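PDB 6BPM: catecholate siderophore receptor Fiu from Escherichia coli, which imports iron bound to catecholate siderophores across the outer membrane, drawing its energy from TonB, and also serves as a receptor for several microcins. Local coordinates for residues Y128-P133 / S503-G508; T343-L348 / G364-R369; I433-Y438 / N478-K483. All coordinates share one frame; numbering follows the deposited sequence.

Contact 1 (Y128-P133 / S503-G508)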
loop_
_atom_site.group_PDB
_atom_site.type_symbol
_atom_site.label_atom_id
_atom_site.label_comp_id
_atom_site.label_asym_id
_atom_site.label_seq_id
_atom_site.Cartn_x
_atom_site.Cartn_y
_atom_site.Cartn_z
ATOM N N TYR A 128 9.007 -12.710 1.814
ATOM C CA TYR A 128 8.951 -12.294 0.422
ATOM C C TYR A 128 10.241 -11.669 -0.084
ATOM O O TYR A 128 10.242 -11.074 -1.161
ATOM C CB TYR A 128 7.771 -11.359 0.225
ATOM C CG TYR A 128 6.467 -11.997 0.670
ATOM C CD1 TYR A 128 5.885 -13.014 -0.068
ATOM C CD2 TYR A 128 5.824 -11.587 1.824
ATOM C CE1 TYR A 128 4.692 -13.605 0.332
ATOM C CE2 TYR A 128 4.631 -12.175 2.230
ATOM C CZ TYR A 128 4.072 -13.177 1.478
ATOM O OH TYR A 128 2.891 -13.760 1.876
ATOM N N GLY A 129 11.334 -11.794 0.652
ATOM C CA GLY A 129 12.600 -11.214 0.248
ATOM C C GLY A 129 12.785 -9.831 0.851
ATOM O O GLY A 129 12.276 -9.561 1.946
ATOM N N ARG A 130 13.502 -8.947 0.154
ATOM C CA ARG A 130 13.626 -7.576 0.635
ATOM C C ARG A 130 12.242 -6.969 0.833
ATOM O O ARG A 130 11.278 -7.349 0.170
ATOM C CB ARG A 130 14.463 -6.740 -0.334
ATOM C CG ARG A 130 13.862 -6.635 -1.717
ATOM C CD ARG A 130 14.674 -5.782 -2.692
ATOM N NE ARG A 130 13.987 -5.809 -3.980
ATOM C CZ ARG A 130 12.950 -5.045 -4.287
ATOM N NH1 ARG A 130 12.477 -4.172 -3.396
ATOM N NH2 ARG A 130 12.377 -5.159 -5.480
ATOM N N SER A 131 12.131 -6.086 1.820
ATOM C CA SER A 131 10.872 -5.404 2.088
ATOM C C SER A 131 11.174 -4.131 2.866
ATOM O O SER A 131 12.287 -3.926 3.354
ATOM C CB SER A 131 9.874 -6.305 2.847
ATOM O OG SER A 131 10.091 -6.313 4.243
ATOM N N ALA A 132 10.169 -3.263 2.945
ATOM C CA ALA A 132 10.226 -2.136 3.849
ATOM C C ALA A 132 10.163 -2.645 5.292
ATOM O O ALA A 132 9.687 -3.755 5.549
ATOM C CB ALA A 132 9.083 -1.167 3.561
ATOM N N PRO A 133 10.689 -1.873 6.247
ATOM C CA PRO A 133 10.736 -2.335 7.653
ATOM C C PRO A 133 9.403 -2.157 8.368
ATOM O O PRO A 133 9.311 -1.529 9.419
ATOM C CB PRO A 133 11.851 -1.466 8.252
ATOM C CG PRO A 133 11.859 -0.215 7.430
ATOM C CD PRO A 133 11.469 -0.644 6.018
ATOM N N SER A 503 14.785 -8.668 8.924
ATOM C CA SER A 503 14.421 -8.246 7.585
ATOM C C SER A 503 15.434 -7.207 7.105
ATOM O O SER A 503 16.017 -6.458 7.901
ATOM C CB SER A 503 12.990 -7.691 7.565
ATOM O OG SER A 503 12.682 -7.098 6.316
ATOM N N GLN A 504 15.617 -7.139 5.791
ATOM C CA GLN A 504 16.647 -6.277 5.238
ATOM C C GLN A 504 16.153 -5.589 3.975
ATOM O O GLN A 504 15.235 -6.048 3.290
ATOM C CB GLN A 504 17.940 -7.052 4.947
ATOM C CG GLN A 504 18.611 -7.641 6.190
ATOM C CD GLN A 504 19.886 -8.403 5.865
ATOM O OE1 GLN A 504 20.932 -7.810 5.601
ATOM N NE2 GLN A 504 19.803 -9.724 5.884
ATOM N N GLN A 505 16.784 -4.457 3.687
ATOM C CA GLN A 505 16.525 -3.705 2.464
ATOM C C GLN A 505 17.879 -3.225 1.958
ATOM O O GLN A 505 18.442 -2.262 2.499
ATOM C CB GLN A 505 15.577 -2.538 2.711
ATOM C CG GLN A 505 15.259 -1.737 1.457
ATOM C CD GLN A 505 14.354 -2.492 0.494
ATOM O OE1 GLN A 505 14.788 -3.380 -0.250
ATOM N NE2 GLN A 505 13.080 -2.170 0.543
ATOM N N PRO A 506 18.446 -3.887 0.957
ATOM C CA PRO A 506 19.800 -3.552 0.526
ATOM C C PRO A 506 19.801 -2.266 -0.274
ATOM O O PRO A 506 18.741 -1.812 -0.731
ATOM C CB PRO A 506 20.191 -4.739 -0.364
ATOM C CG PRO A 506 18.900 -5.220 -0.910
ATOM C CD PRO A 506 17.873 -4.998 0.174
ATOM N N PRO A 507 20.980 -1.683 -0.495
ATOM C CA PRO A 507 21.109 -0.578 -1.455
ATOM C C PRO A 507 20.446 -0.906 -2.785
ATOM O O PRO A 507 20.738 -1.940 -3.395
ATOM C CB PRO A 507 22.627 -0.448 -1.625
ATOM C CG PRO A 507 23.199 -1.019 -0.368
ATOM C CD PRO A 507 22.282 -2.114 0.047
ATOM N N GLY A 508 19.535 -0.051 -3.238
ATOM C CA GLY A 508 18.836 -0.292 -4.473
ATOM C C GLY A 508 17.568 -1.094 -4.335
ATOM O O GLY A 508 16.871 -1.294 -5.335
HETATM O O HOH W 1 15.093 -8.892 3.417
#
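R130 and Q505 bring their CA atoms to 5.2 Å where the loop 128-133 passes the end of strand 494-505, the touching parts of the two segments running at 102° to one another. The backbone link across them is slender: S131 N gives a weak hydrogen bond to Q504 O, 3.4 Å long, and the CA-H of R130 leans on the same carbonyl. A water also donates to Q504 O and to G129 O, bridging the two segments. S503 OG donates a second weak hydrogen bond to S131 OG, while S131 OG itself donates to A132 O at 2.9 Å, so the hydroxyls form a short relay that ends on the loop's own backbone. Q505 starts with CG anti to its backbone N (chi1 -179°) and bends at chi2, which folds its amide back over the loop between the aliphatic part of R130 and S131 O. R130 stays extended, its CB also 3.9 Å from P506 CD, and sends its guanidinium on to a salt bridge with E370 of the barrel. Cutting Q505 back to an alanine takes away the whole amide, which would probably leave a gap beside the aliphatic part of R130 and S131 O without its polar neighbour. A plug loop fitted against the C-terminal end of a barrel strand in this way belongs to the plug-in-barrel architecture of TonB-dependent receptors.

Contact 2 (T343-L348 / G364-R369). With POG ((20S)-2,5,8,11,14,17-hexamethyl-3,6,9,12,15,18-hexaoxahenicosane-1,20-diol), chain E.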
loop_
_atom_site.group_PDB
_atom_site.type_symbol
_atom_site.label_atom_id
_atom_site.label_comp_id
_atom_site.label_asym_id
_atom_site.label_seq_id
_atom_site.Cartn_x
_atom_site.Cartn_y
_atom_site.Cartn_z
ATOM N N THR A 343 9.078 -13.700 -13.040
ATOM C CA THR A 343 9.505 -14.540 -11.925
ATOM C C THR A 343 8.985 -15.972 -12.050
ATOM O O THR A 343 7.881 -16.221 -12.548
ATOM C CB THR A 343 9.042 -13.968 -10.579
ATOM O OG1 THR A 343 9.663 -14.699 -9.506
ATOM C CG2 THR A 343 7.519 -14.073 -10.466
ATOM N N ASN A 344 9.786 -16.905 -11.535
ATOM C CA ASN A 344 9.421 -18.310 -11.430
ATOM C C ASN A 344 9.696 -18.799 -10.012
ATOM O O ASN A 344 10.832 -18.703 -9.530
ATOM C CB ASN A 344 10.198 -19.149 -12.441
ATOM C CG ASN A 344 9.713 -20.564 -12.495
ATOM O OD1 ASN A 344 8.630 -20.828 -13.006
ATOM N ND2 ASN A 344 10.502 -21.486 -11.970
ATOM N N GLN A 345 8.665 -19.316 -9.342
ATOM C CA GLN A 345 8.780 -19.794 -7.963
ATOM C C GLN A 345 8.327 -21.243 -7.829
ATOM O O GLN A 345 7.192 -21.575 -8.187
ATOM C CB GLN A 345 7.954 -18.914 -7.034
ATOM C CG GLN A 345 8.530 -17.540 -6.907
ATOM C CD GLN A 345 7.598 -16.599 -6.191
ATOM O OE1 GLN A 345 6.482 -16.976 -5.820
ATOM N NE2 GLN A 345 8.055 -15.363 -5.978
ATOM N N THR A 346 9.199 -22.080 -7.265
ATOM C CA THR A 346 8.913 -23.475 -6.910
ATOM C C THR A 346 8.748 -23.602 -5.391
ATOM O O THR A 346 9.624 -23.172 -4.628
ATOM C CB THR A 346 10.049 -24.400 -7.342
ATOM O OG1 THR A 346 10.315 -24.239 -8.743
ATOM C CG2 THR A 346 9.669 -25.844 -7.077
ATOM N N ASN A 347 7.632 -24.187 -4.953
ATOM C CA ASN A 347 7.356 -24.408 -3.537
ATOM C C ASN A 347 7.083 -25.880 -3.249
ATOM O O ASN A 347 6.339 -26.538 -3.976
ATOM C CB ASN A 347 6.166 -23.583 -3.069
ATOM C CG ASN A 347 5.798 -23.879 -1.637
ATOM O OD1 ASN A 347 4.779 -24.519 -1.372
ATOM N ND2 ASN A 347 6.633 -23.427 -0.697
ATOM N N LEU A 348 7.674 -26.390 -2.173
ATOM C CA LEU A 348 7.430 -27.750 -1.705
ATOM C C LEU A 348 6.962 -27.710 -0.253
ATOM O O LEU A 348 7.668 -27.189 0.619
ATOM C CB LEU A 348 8.685 -28.608 -1.833
ATOM C CG LEU A 348 8.653 -29.892 -1.021
ATOM C CD1 LEU A 348 7.519 -30.748 -1.526
ATOM C CD2 LEU A 348 9.964 -30.620 -1.175
ATOM N N GLY A 364 11.536 -23.788 -0.891
ATOM C CA GLY A 364 11.398 -23.386 -2.285
ATOM C C GLY A 364 12.606 -22.641 -2.822
ATOM O O GLY A 364 13.579 -22.385 -2.104
ATOM N N VAL A 365 12.530 -22.321 -4.129
ATOM C CA VAL A 365 13.533 -21.533 -4.855
ATOM C C VAL A 365 12.821 -20.567 -5.802
ATOM O O VAL A 365 11.790 -20.901 -6.393
ATOM C CB VAL A 365 14.538 -22.394 -5.649
ATOM C CG1 VAL A 365 15.085 -23.524 -4.804
ATOM C CG2 VAL A 365 13.911 -22.914 -6.905
ATOM N N GLU A 366 13.373 -19.365 -5.945
ATOM C CA GLU A 366 12.750 -18.309 -6.732
ATOM C C GLU A 366 13.787 -17.631 -7.614
ATOM O O GLU A 366 14.898 -17.337 -7.164
ATOM C CB GLU A 366 12.053 -17.299 -5.820
ATOM C CG GLU A 366 11.104 -17.982 -4.819
ATOM C CD GLU A 366 10.343 -17.016 -3.914
ATOM O OE1 GLU A 366 9.318 -17.436 -3.329
ATOM O OE2 GLU A 366 10.741 -15.837 -3.816
ATOM N N PHE A 367 13.433 -17.451 -8.886
ATOM C CA PHE A 367 14.190 -16.660 -9.850
ATOM C C PHE A 367 13.326 -15.475 -10.257
ATOM O O PHE A 367 12.132 -15.642 -10.544
ATOM C CB PHE A 367 14.567 -17.472 -11.077
ATOM C CG PHE A 367 15.183 -18.794 -10.760
ATOM C CD1 PHE A 367 14.402 -19.853 -10.365
ATOM C CD2 PHE A 367 16.548 -18.972 -10.854
ATOM C CE1 PHE A 367 14.971 -21.061 -10.071
ATOM C CE2 PHE A 367 17.117 -20.181 -10.564
ATOM C CZ PHE A 367 16.336 -21.225 -10.175
ATOM N N THR A 368 13.910 -14.276 -10.233
ATOM C CA THR A 368 13.143 -13.056 -10.457
ATOM C C THR A 368 13.982 -12.045 -11.222
ATOM O O THR A 368 15.171 -11.878 -10.936
ATOM C CB THR A 368 12.668 -12.475 -9.108
ATOM O OG1 THR A 368 11.984 -13.507 -8.386
ATOM C CG2 THR A 368 11.710 -11.327 -9.295
ATOM N N ARG A 369 13.367 -11.384 -12.202
ATOM C CA ARG A 369 13.953 -10.201 -12.816
ATOM C C ARG A 369 12.972 -9.047 -12.684
ATOM O O ARG A 369 11.801 -9.170 -13.055
ATOM C CB ARG A 369 14.326 -10.422 -14.276
ATOM C CG ARG A 369 14.613 -9.139 -15.004
ATOM C CD ARG A 369 15.423 -9.360 -16.266
ATOM N NE ARG A 369 16.760 -9.858 -15.960
ATOM C CZ ARG A 369 17.751 -9.911 -16.842
ATOM N NH1 ARG A 369 17.553 -9.481 -18.080
ATOM N NH2 ARG A 369 18.943 -10.377 -16.487
HETATM O OH POG E . 29.615 -9.749 -4.464
HETATM C C2 POG E . 28.917 -10.782 -3.822
HETATM C C1 POG E . 29.844 -11.550 -2.876
HETATM C C3 POG E . 28.351 -11.735 -4.874
HETATM O O2 POG E . 26.957 -11.618 -4.881
HETATM C C5 POG E . 26.289 -12.623 -5.582
HETATM O O1 POG E . 11.448 -16.084 -14.644
HETATM C C4 POG E . 12.454 -15.291 -14.079
HETATM C C6 POG E . 13.790 -15.604 -14.749
HETATM O O3 POG E . 14.758 -14.695 -14.296
HETATM C C7 POG E . 15.961 -14.660 -15.023
HETATM C C8 POG E . 17.205 -14.718 -14.125
HETATM O O4 POG E . 17.012 -14.092 -12.872
HETATM C C9 POG E . 18.133 -13.800 -12.067
HETATM C C10 POG E . 18.782 -15.019 -11.390
HETATM O O5 POG E . 19.595 -14.491 -10.362
HETATM C C11 POG E . 20.884 -14.952 -10.038
HETATM C C12 POG E . 21.908 -13.861 -10.340
HETATM O O6 POG E . 21.849 -12.930 -9.308
HETATM C C13 POG E . 23.084 -12.353 -9.021
HETATM C C14 POG E . 23.708 -13.072 -7.823
HETATM O O7 POG E . 24.794 -12.301 -7.384
HETATM C C15 POG E . 24.923 -12.098 -6.006
HETATM C C16 POG E . 26.097 -13.839 -4.684
HETATM C C17 POG E . 24.183 -14.478 -8.206
HETATM C C18 POG E . 21.669 -13.118 -11.662
HETATM C C19 POG E . 19.554 -15.875 -12.399
HETATM C C20 POG E . 18.366 -14.130 -14.947
HETATM C C21 POG E . 13.618 -15.512 -16.267
#
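T343-L348 and G364-R369 run side by side as the two arms of a beta hairpin, strands 327-354 and 357-386, in the wall of the transmembrane barrel. The short segments run antiparallel, their axes 4.7 Å apart at closest. N344 and F367 form a hydrogen-bonded pair, with N344 N to F367 O at 2.8 Å and F367 N returning the bond to N344 O; T346 and V365 repeat the pattern. T343 and T368 lie side by side in a non-hydrogen-bonded pair, and T368 OG1 donates to T343 OG1 at 2.8 Å; in T343 a chi1 of -171° sets that oxygen anti to the main-chain N, turned across to the neighbouring threonine. On the same face, the flat ends of Q345 and E366 stack with amide and carboxylate planes 12° apart, and Q345 CG meets E366 CG at 3.3 Å. This is the inward face of the 22-stranded barrel: I101 of the plug touches both T343 and Q345, and the E366 carboxylate is salt-bridged to R434. N344, T346, V365 and F367 occupy the other face, where the edge of the F367 ring passes N344 O, with CD1 3.8 Å away. F367 also meets F413 edge-to-face, and N344 OD1 is bound by T295 and N293. A bound oligopropylene glycol, POG, reaches this pair of strands, its C4 3.6 Å from F367 O.

Contact 3 (I433-Y438 / N478-K483). With POG ((20S)-2,5,8,11,14,17-hexamethyl-3,6,9,12,15,18-hexaoxahenicosane-1,20-diol), chain E.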
loop_
_atom_site.group_PDB
_atom_site.type_symbol
_atom_site.label_atom_id
_atom_site.label_comp_id
_atom_site.label_asym_id
_atom_site.label_seq_id
_atom_site.Cartn_x
_atom_site.Cartn_y
_atom_site.Cartn_z
ATOM N N ILE A 433 14.539 -19.765 7.320
ATOM C CA ILE A 433 15.751 -19.127 6.831
ATOM C C ILE A 433 15.584 -18.888 5.345
ATOM O O ILE A 433 14.918 -19.653 4.641
ATOM C CB ILE A 433 17.025 -19.960 7.073
ATOM C CG1 ILE A 433 16.784 -21.407 6.655
ATOM C CG2 ILE A 433 17.437 -19.871 8.505
ATOM C CD1 ILE A 433 18.063 -22.191 6.446
ATOM N N ARG A 434 16.187 -17.805 4.874
ATOM C CA ARG A 434 16.137 -17.472 3.466
ATOM C C ARG A 434 17.447 -16.808 3.096
ATOM O O ARG A 434 18.071 -16.145 3.919
ATOM C CB ARG A 434 14.934 -16.589 3.149
ATOM C CG ARG A 434 14.797 -16.198 1.675
ATOM C CD ARG A 434 13.629 -15.282 1.498
ATOM N NE ARG A 434 13.599 -14.687 0.174
ATOM C CZ ARG A 434 12.616 -14.836 -0.707
ATOM N NH1 ARG A 434 12.697 -14.235 -1.895
ATOM N NH2 ARG A 434 11.540 -15.539 -0.384
ATOM N N LEU A 435 17.903 -17.088 1.889
ATOM C CA LEU A 435 19.109 -16.511 1.319
ATOM C C LEU A 435 18.725 -15.858 -0.002
ATOM O O LEU A 435 18.017 -16.463 -0.805
ATOM C CB LEU A 435 20.180 -17.578 1.104
ATOM C CG LEU A 435 21.405 -17.042 0.374
ATOM C CD1 LEU A 435 22.088 -15.986 1.234
ATOM C CD2 LEU A 435 22.374 -18.163 0.003
ATOM N N ASP A 436 19.089 -14.595 -0.184
ATOM C CA ASP A 436 18.839 -13.896 -1.440
ATOM C C ASP A 436 20.171 -13.498 -2.061
ATOM O O ASP A 436 20.962 -12.782 -1.435
ATOM C CB ASP A 436 17.959 -12.662 -1.236
ATOM C CG ASP A 436 16.491 -13.005 -1.065
ATOM O OD1 ASP A 436 16.153 -13.660 -0.062
ATOM O OD2 ASP A 436 15.671 -12.624 -1.930
ATOM N N ASN A 437 20.404 -13.932 -3.300
ATOM C CA ASN A 437 21.512 -13.440 -4.104
ATOM C C ASN A 437 20.914 -12.478 -5.119
ATOM O O ASN A 437 19.997 -12.845 -5.860
ATOM C CB ASN A 437 22.264 -14.566 -4.810
ATOM C CG ASN A 437 23.043 -15.431 -3.855
ATOM O OD1 ASN A 437 23.554 -14.954 -2.847
ATOM N ND2 ASN A 437 23.156 -16.714 -4.177
ATOM N N TYR A 438 21.385 -11.238 -5.107
ATOM C CA TYR A 438 20.843 -10.204 -5.964
ATOM C C TYR A 438 21.982 -9.505 -6.681
ATOM O O TYR A 438 23.100 -9.409 -6.170
ATOM C CB TYR A 438 19.999 -9.187 -5.166
ATOM C CG TYR A 438 20.788 -8.253 -4.269
ATOM C CD1 TYR A 438 21.223 -7.020 -4.726
ATOM C CD2 TYR A 438 21.093 -8.608 -2.961
ATOM C CE1 TYR A 438 21.938 -6.160 -3.902
ATOM C CE2 TYR A 438 21.813 -7.763 -2.137
ATOM C CZ TYR A 438 22.236 -6.543 -2.609
ATOM O OH TYR A 438 22.950 -5.701 -1.784
ATOM N N ASN A 478 24.255 -10.342 -0.791
ATOM C CA ASN A 478 23.578 -11.452 -0.157
ATOM C C ASN A 478 22.625 -10.895 0.884
ATOM O O ASN A 478 22.866 -9.838 1.466
ATOM C CB ASN A 478 24.588 -12.392 0.497
ATOM C CG ASN A 478 25.382 -13.168 -0.529
ATOM O OD1 ASN A 478 24.972 -14.247 -0.935
ATOM N ND2 ASN A 478 26.505 -12.612 -0.981
ATOM N N LEU A 479 21.497 -11.560 1.048
ATOM C CA LEU A 479 20.570 -11.252 2.124
ATOM C C LEU A 479 20.290 -12.564 2.838
ATOM O O LEU A 479 19.587 -13.427 2.294
ATOM C CB LEU A 479 19.272 -10.644 1.602
ATOM C CG LEU A 479 19.249 -9.283 0.944
ATOM C CD1 LEU A 479 17.797 -8.968 0.638
ATOM C CD2 LEU A 479 19.873 -8.239 1.851
ATOM N N MET A 480 20.781 -12.696 4.066
ATOM C CA MET A 480 20.477 -13.855 4.889
ATOM C C MET A 480 19.496 -13.400 5.959
ATOM O O MET A 480 19.767 -12.439 6.688
ATOM C CB MET A 480 21.733 -14.463 5.500
ATOM C CG MET A 480 22.755 -14.913 4.474
ATOM S SD MET A 480 24.409 -15.175 5.159
ATOM C CE MET A 480 25.409 -15.234 3.668
ATOM N N ASN A 481 18.340 -14.058 6.014
ATOM C CA ASN A 481 17.259 -13.698 6.919
ATOM C C ASN A 481 16.751 -14.930 7.652
ATOM O O ASN A 481 16.938 -16.069 7.214
ATOM C CB ASN A 481 16.088 -13.047 6.178
ATOM C CG ASN A 481 16.431 -11.684 5.660
ATOM O OD1 ASN A 481 16.856 -10.818 6.419
ATOM N ND2 ASN A 481 16.234 -11.472 4.368
ATOM N N TRP A 482 16.076 -14.692 8.771
ATOM C CA TRP A 482 15.543 -15.817 9.513
ATOM C C TRP A 482 14.490 -15.337 10.494
ATOM O O TRP A 482 14.366 -14.142 10.775
ATOM C CB TRP A 482 16.655 -16.577 10.217
ATOM C CG TRP A 482 17.406 -15.722 11.133
ATOM C CD1 TRP A 482 18.433 -14.876 10.816
ATOM C CD2 TRP A 482 17.210 -15.614 12.540
ATOM N NE1 TRP A 482 18.883 -14.251 11.945
ATOM C CE2 TRP A 482 18.150 -14.682 13.018
ATOM C CE3 TRP A 482 16.328 -16.214 13.443
ATOM C CZ2 TRP A 482 18.237 -14.338 14.358
ATOM C CZ3 TRP A 482 16.416 -15.876 14.768
ATOM C CH2 TRP A 482 17.365 -14.946 15.218
ATOM N N LYS A 483 13.714 -16.296 10.989
ATOM C CA LYS A 483 12.674 -16.035 11.968
ATOM C C LYS A 483 12.565 -17.262 12.856
ATOM O O LYS A 483 13.016 -18.348 12.492
ATOM C CB LYS A 483 11.335 -15.705 11.307
ATOM C CG LYS A 483 10.832 -16.771 10.348
ATOM C CD LYS A 483 9.360 -16.535 10.046
ATOM C CE LYS A 483 8.803 -17.419 8.944
ATOM N NZ LYS A 483 7.432 -16.903 8.669
HETATM O OH POG E . 29.615 -9.749 -4.464
HETATM C C2 POG E . 28.917 -10.782 -3.822
HETATM C C1 POG E . 29.844 -11.550 -2.876
HETATM C C3 POG E . 28.351 -11.735 -4.874
HETATM O O2 POG E . 26.957 -11.618 -4.881
HETATM C C5 POG E . 26.289 -12.623 -5.582
HETATM O O1 POG E . 11.448 -16.084 -14.644
HETATM C C4 POG E . 12.454 -15.291 -14.079
HETATM C C6 POG E . 13.790 -15.604 -14.749
HETATM O O3 POG E . 14.758 -14.695 -14.296
HETATM C C7 POG E . 15.961 -14.660 -15.023
HETATM C C8 POG E . 17.205 -14.718 -14.125
HETATM O O4 POG E . 17.012 -14.092 -12.872
HETATM C C9 POG E . 18.133 -13.800 -12.067
HETATM C C10 POG E . 18.782 -15.019 -11.390
HETATM O O5 POG E . 19.595 -14.491 -10.362
HETATM C C11 POG E . 20.884 -14.952 -10.038
HETATM C C12 POG E . 21.908 -13.861 -10.340
HETATM O O6 POG E . 21.849 -12.930 -9.308
HETATM C C13 POG E . 23.084 -12.353 -9.021
HETATM C C14 POG E . 23.708 -13.072 -7.823
HETATM O O7 POG E . 24.794 -12.301 -7.384
HETATM C C15 POG E . 24.923 -12.098 -6.006
HETATM C C16 POG E . 26.097 -13.839 -4.684
HETATM C C17 POG E . 24.183 -14.478 -8.206
HETATM C C18 POG E . 21.669 -13.118 -11.662
HETATM C C19 POG E . 19.554 -15.875 -12.399
HETATM C C20 POG E . 18.366 -14.130 -14.947
HETATM C C21 POG E . 13.618 -15.512 -16.267
#
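D436 and L479 are tied backbone to backbone by two hydrogen bonds, D436 N to L479 O and L479 N to D436 O, each 2.8 Å, and the D436 carboxylate goes on to bind R434 two residues back along its own strand. R434 NE donates to the syn lone pair of D436 OD1 at 2.8 Å, with that oxygen close to the guanidinium plane; a weaker bond from R434 NH1 to D436 OD2 makes the grip two-pronged and limits rotation of both groups. R434 and N481 form the other hydrogen-bonded pair, N481 N reaching R434 O at 3.0 Å, whereas the return bond from R434 N meets N481 O from above its carbonyl plane. Beyond these bonds, D436 CB packs on L479 CB at 3.7 Å, and Y438 CE2 lies 4.3 Å from L479 CG. On the opposite face the side chains are mostly apolar. L435 places CG trans to the backbone N (chi1 174°) and turns CD1 across to M480 CG, 3.5 Å away, the two side chains lying alongside. I433 CG2 touches W482 CB, and the two side chains cross at about a right angle. The ion pair on one face and the aliphatic and indole groups on the other are consistent with barrel strands whose charged side looks toward the plug and whose mainly apolar surface probably faces lipid, with N437 and N478 as polar exceptions.

All three contacts involve the same closed barrel, with contact 1 adding the plug. Contacts 1 and 3 are the nearest pair, their centres about 10 Å apart, meeting where neighbouring strands 467-489 and 494-505 run side by side; Q504 NE2 probably hydrogen-bonds to N481 OD1, 3.2 Å away, and P506 packs on Y438. Contacts 2 and 3 lie about 14 Å apart between centres and are joined by the salt bridge from R434 NH1 to E366 OE2, 3.2 Å, so R434 links D436 to the hairpin. Contacts 1 and 2 do not touch, their nearest atoms about 5 Å apart. One POG chain touches contacts 2 and 3, spanning between them across the barrel strands.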